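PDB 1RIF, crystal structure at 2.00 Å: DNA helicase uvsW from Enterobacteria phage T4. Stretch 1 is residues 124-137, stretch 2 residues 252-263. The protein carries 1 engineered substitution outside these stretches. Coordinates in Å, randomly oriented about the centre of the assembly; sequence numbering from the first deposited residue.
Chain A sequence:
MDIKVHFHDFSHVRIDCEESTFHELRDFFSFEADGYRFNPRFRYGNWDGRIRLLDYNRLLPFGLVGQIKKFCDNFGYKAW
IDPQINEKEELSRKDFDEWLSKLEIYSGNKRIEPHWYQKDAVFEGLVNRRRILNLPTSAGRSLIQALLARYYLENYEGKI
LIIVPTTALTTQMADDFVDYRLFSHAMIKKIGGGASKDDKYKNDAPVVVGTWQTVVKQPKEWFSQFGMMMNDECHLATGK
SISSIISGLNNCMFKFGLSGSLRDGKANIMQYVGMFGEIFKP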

# COMPACT_ATOMS: atom_id res chain seq x y z
N GLU A 124 -6.69 10.38 7.76
CA GLU A 124 -5.69 10.79 6.78
C GLU A 124 -5.56 9.77 5.65
O GLU A 124 -5.47 10.13 4.47
CB GLU A 124 -4.31 10.93 7.44
CG GLU A 124 -3.81 12.34 7.60
CD GLU A 124 -3.41 12.99 6.28
OE1 GLU A 124 -2.50 12.47 5.60
OE2 GLU A 124 -4.01 14.03 5.94
N GLY A 125 -5.55 8.49 6.04
CA GLY A 125 -5.41 7.41 5.08
C GLY A 125 -6.59 7.26 4.16
O GLY A 125 -6.43 7.16 2.93
N LEU A 126 -7.79 7.24 4.74
CA LEU A 126 -9.00 7.09 3.96
C LEU A 126 -9.20 8.20 2.93
O LEU A 126 -9.41 7.92 1.75
CB LEU A 126 -10.21 7.02 4.89
CG LEU A 126 -10.28 5.77 5.77
CD1 LEU A 126 -11.58 5.78 6.57
CD2 LEU A 126 -10.19 4.51 4.90
N VAL A 127 -9.12 9.45 3.37
CA VAL A 127 -9.30 10.59 2.47
C VAL A 127 -8.32 10.57 1.29
O VAL A 127 -8.72 10.73 0.13
CB VAL A 127 -9.11 11.92 3.22
CG1 VAL A 127 -9.14 13.07 2.24
CG2 VAL A 127 -10.20 12.09 4.25
N ASN A 128 -7.05 10.36 1.59
CA ASN A 128 -6.01 10.35 0.58
C ASN A 128 -5.79 9.02 -0.13
O ASN A 128 -4.95 8.92 -1.02
CB ASN A 128 -4.72 10.87 1.20
CG ASN A 128 -4.88 12.28 1.72
OD1 ASN A 128 -4.98 13.23 0.95
ND2 ASN A 128 -4.94 12.43 3.05
N ARG A 129 -6.54 8.00 0.27
CA ARG A 129 -6.48 6.68 -0.36
C ARG A 129 -5.22 5.84 -0.12
O ARG A 129 -5.32 4.64 0.12
CB ARG A 129 -6.69 6.80 -1.88
CG ARG A 129 -8.11 6.50 -2.38
CD ARG A 129 -9.11 7.53 -1.88
NE ARG A 129 -10.48 7.31 -2.36
CZ ARG A 129 -10.92 7.56 -3.60
NH1 ARG A 129 -10.10 8.05 -4.53
NH2 ARG A 129 -12.19 7.36 -3.89
N ARG A 130 -4.04 6.46 -0.19
CA ARG A 130 -2.81 5.70 0.01
C ARG A 130 -1.72 6.52 0.68
O ARG A 130 -1.35 7.58 0.19
CB ARG A 130 -2.33 5.14 -1.34
CG ARG A 130 -2.00 6.20 -2.39
CD ARG A 130 -2.02 5.63 -3.81
NE ARG A 130 -3.37 5.27 -4.24
CZ ARG A 130 -4.34 6.15 -4.54
NH1 ARG A 130 -4.12 7.45 -4.46
NH2 ARG A 130 -5.54 5.71 -4.90
N ARG A 131 -1.21 6.00 1.80
CA ARG A 131 -0.16 6.67 2.56
C ARG A 131 0.75 5.69 3.30
O ARG A 131 0.41 4.52 3.49
CB ARG A 131 -0.75 7.58 3.65
CG ARG A 131 -1.69 8.65 3.19
CD ARG A 131 -1.01 9.99 3.10
NE ARG A 131 -1.22 10.58 1.77
CZ ARG A 131 -1.39 11.88 1.55
NH1 ARG A 131 -1.37 12.74 2.56
NH2 ARG A 131 -1.57 12.31 0.30
N ILE A 132 1.91 6.19 3.70
CA ILE A 132 2.82 5.42 4.52
C ILE A 132 2.52 6.09 5.85
O ILE A 132 2.83 7.26 6.04
CB ILE A 132 4.31 5.65 4.20
CG1 ILE A 132 4.71 4.92 2.92
CG2 ILE A 132 5.15 5.15 5.36
CD1 ILE A 132 6.16 5.16 2.54
N LEU A 133 1.86 5.35 6.74
CA LEU A 133 1.50 5.88 8.03
C LEU A 133 2.69 5.67 8.94
O LEU A 133 2.99 4.55 9.35
CB LEU A 133 0.26 5.15 8.56
CG LEU A 133 -0.94 5.20 7.62
CD1 LEU A 133 -2.07 4.37 8.20
CD2 LEU A 133 -1.38 6.65 7.40
N ASN A 134 3.38 6.77 9.24
CA ASN A 134 4.56 6.72 10.08
C ASN A 134 4.23 6.85 11.56
O ASN A 134 4.29 7.94 12.12
CB ASN A 134 5.52 7.83 9.63
CG ASN A 134 6.83 7.81 10.38
OD1 ASN A 134 7.33 6.74 10.74
ND2 ASN A 134 7.40 8.99 10.62
N LEU A 135 3.88 5.73 12.20
CA LEU A 135 3.55 5.74 13.62
C LEU A 135 4.32 4.66 14.36
O LEU A 135 4.56 3.59 13.82
CB LEU A 135 2.05 5.52 13.85
CG LEU A 135 1.09 5.77 12.69
CD1 LEU A 135 1.05 4.53 11.81
CD2 LEU A 135 -0.30 6.05 13.23
N PRO A 136 4.70 4.94 15.62
CA PRO A 136 5.45 4.03 16.49
C PRO A 136 4.72 2.71 16.78
O PRO A 136 3.48 2.67 16.82
CB PRO A 136 5.67 4.86 17.75
CG PRO A 136 4.46 5.73 17.79
CD PRO A 136 4.34 6.17 16.35
N THR A 137 5.49 1.65 16.97
CA THR A 137 4.92 0.33 17.22
C THR A 137 3.92 0.33 18.38
O THR A 137 3.12 -0.60 18.54
CB THR A 137 6.04 -0.71 17.48
OG1 THR A 137 7.14 -0.44 16.60
CG2 THR A 137 5.54 -2.13 17.21
N CYS A 252 -6.61 -2.06 -6.49
CA CYS A 252 -6.35 -1.66 -5.10
C CYS A 252 -6.30 -0.16 -4.86
O CYS A 252 -5.23 0.45 -4.75
CB CYS A 252 -5.04 -2.29 -4.62
SG CYS A 252 -5.03 -2.62 -2.85
N MET A 253 -7.49 0.42 -4.74
CA MET A 253 -7.69 1.84 -4.53
C MET A 253 -7.04 2.32 -3.23
O MET A 253 -6.49 3.42 -3.18
CB MET A 253 -9.20 2.10 -4.51
CG MET A 253 -9.62 3.54 -4.70
SD MET A 253 -11.37 3.73 -4.24
CE MET A 253 -12.06 2.11 -4.75
N PHE A 254 -7.11 1.51 -2.18
CA PHE A 254 -6.51 1.88 -0.91
C PHE A 254 -5.28 1.02 -0.64
O PHE A 254 -5.31 -0.19 -0.81
CB PHE A 254 -7.49 1.69 0.27
CG PHE A 254 -8.71 2.57 0.20
CD1 PHE A 254 -9.86 2.14 -0.48
CD2 PHE A 254 -8.72 3.82 0.81
CE1 PHE A 254 -10.98 2.95 -0.55
CE2 PHE A 254 -9.84 4.64 0.75
CZ PHE A 254 -10.98 4.20 0.07
N LYS A 255 -4.20 1.67 -0.23
CA LYS A 255 -2.97 0.97 0.08
C LYS A 255 -2.30 1.71 1.20
O LYS A 255 -2.13 2.93 1.14
CB LYS A 255 -2.06 0.89 -1.15
CG LYS A 255 -2.53 -0.14 -2.16
CD LYS A 255 -1.44 -0.54 -3.15
CE LYS A 255 -1.16 0.56 -4.14
NZ LYS A 255 -0.09 0.15 -5.07
N PHE A 256 -1.93 0.97 2.25
CA PHE A 256 -1.28 1.56 3.41
C PHE A 256 -0.08 0.78 3.91
O PHE A 256 -0.09 -0.45 3.99
CB PHE A 256 -2.28 1.72 4.56
CG PHE A 256 -3.52 2.48 4.19
CD1 PHE A 256 -4.75 1.84 4.12
CD2 PHE A 256 -3.45 3.83 3.88
CE1 PHE A 256 -5.90 2.54 3.73
CE2 PHE A 256 -4.58 4.54 3.50
CZ PHE A 256 -5.81 3.89 3.43
N GLY A 257 0.97 1.52 4.24
CA GLY A 257 2.16 0.92 4.81
C GLY A 257 2.24 1.52 6.20
O GLY A 257 2.00 2.71 6.36
N LEU A 258 2.52 0.71 7.21
CA LEU A 258 2.63 1.23 8.58
C LEU A 258 4.02 0.93 9.10
O LEU A 258 4.50 -0.22 9.03
CB LEU A 258 1.57 0.61 9.50
CG LEU A 258 0.12 1.02 9.23
CD1 LEU A 258 -0.44 0.21 8.05
CD2 LEU A 258 -0.70 0.79 10.49
N SER A 259 4.69 1.94 9.64
CA SER A 259 6.04 1.72 10.12
C SER A 259 6.57 2.85 10.97
O SER A 259 6.33 4.02 10.68
CB SER A 259 6.95 1.51 8.91
OG SER A 259 8.31 1.44 9.29
N GLY A 260 7.30 2.50 12.02
CA GLY A 260 7.89 3.50 12.88
C GLY A 260 9.35 3.69 12.50
O GLY A 260 10.02 4.58 13.01
N SER A 261 9.83 2.86 11.59
CA SER A 261 11.21 2.90 11.14
C SER A 261 11.35 3.03 9.61
O SER A 261 11.74 2.07 8.94
CB SER A 261 11.93 1.63 11.61
OG SER A 261 11.64 1.37 12.97
N LEU A 262 11.05 4.20 9.06
CA LEU A 262 11.15 4.38 7.61
C LEU A 262 12.58 4.44 7.09
O LEU A 262 13.51 4.81 7.83
CB LEU A 262 10.41 5.65 7.18
CG LEU A 262 8.99 5.83 7.71
CD1 LEU A 262 8.38 7.06 7.08
CD2 LEU A 262 8.16 4.60 7.41
N ARG A 263 12.75 4.09 5.82
CA ARG A 263 14.06 4.09 5.17
C ARG A 263 14.39 5.43 4.49
O ARG A 263 14.79 5.47 3.33
CB ARG A 263 14.11 2.95 4.14
CG ARG A 263 13.74 1.61 4.73
CD ARG A 263 14.01 0.47 3.77
NE ARG A 263 15.44 0.31 3.53
CZ ARG A 263 15.96 -0.62 2.74
NH1 ARG A 263 15.17 -1.48 2.10
NH2 ARG A 263 17.28 -0.69 2.58
O HOH W 1 -3.88 2.94 -5.27

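Two adjacent parallel β-strands are joined by a zipper: on each strand every second residue turns both its N-H and its C=O toward the neighbour, while the N-H and C=O of the residues between point away from that neighbour. The pairing of residues 254-258 with 130-133 in the T4 helicase uvsW, whose strand axes lie 7° from parallel, is a compact example, and it also shows how side chains finish the job at the strand ends.

Stretch 2 enters through Cys252, whose O lies 2.9 Å from a water that accepts from Arg130 NE at 2.6 Å. Beside this water, Arg130 NH2 makes a weak hydrogen bond to Met253 O, 3.0 Å long but bent. Met253 SD lies over one face of the Arg129 guanidinium, 3.7 Å from Arg129 NH2, so the first contacts rely on two arginines rather than on the sheet.

Phe254 packs against Leu126 of the helix and against Arg129. Arg129 CG covers one face of its ring, whereas Leu126 O approaches the ring edge, 3.5 Å from Phe254 CE2. Arg129 itself has left helical geometry with a positive phi, and its carbonyl opens the ladder: Lys255 N donates to Arg129 O at 3.2 Å. Lys255 O then accepts from Arg131 N at 3.3 Å, so a single residue spans two rungs.

Phe256 is paired with Arg131, and its side chain lies on the sheet face that also carries Leu133 and Leu258. The ring reaches back to the helix, where Gly125 O meets its edge 3.3 Å from Phe256 CE2. The absence of a side chain at Gly125 matters here, since an ideal CB would fall 2.9 Å from Phe256 CE2, a clash.

Gly257 repeats the pattern of Lys255: its N donates to Arg131 O at 3.1 Å, and its O accepts from Leu133 N at 2.7 Å, the shortest hydrogen bond between the stretches. On the other face, shared with Arg130 and Lys255, Ile132 is its partner. Leu258 brings CG to 4.1 Å from Leu133 CD1, and its CD2 lies 4.3 Å from Leu135 CD1, adding apolar packing to the ladder.

Ser259 N donates to Leu133 O at 3.1 Å, extending the zipper just past the strand. Beyond it the order fades: Gly260 N lies 3.5 Å from Leu135 O, but the angle is too poor for a hydrogen bond. Leu262 nevertheless returns to the contact, its CD2 resting 3.7 Å from Ile132 CG2.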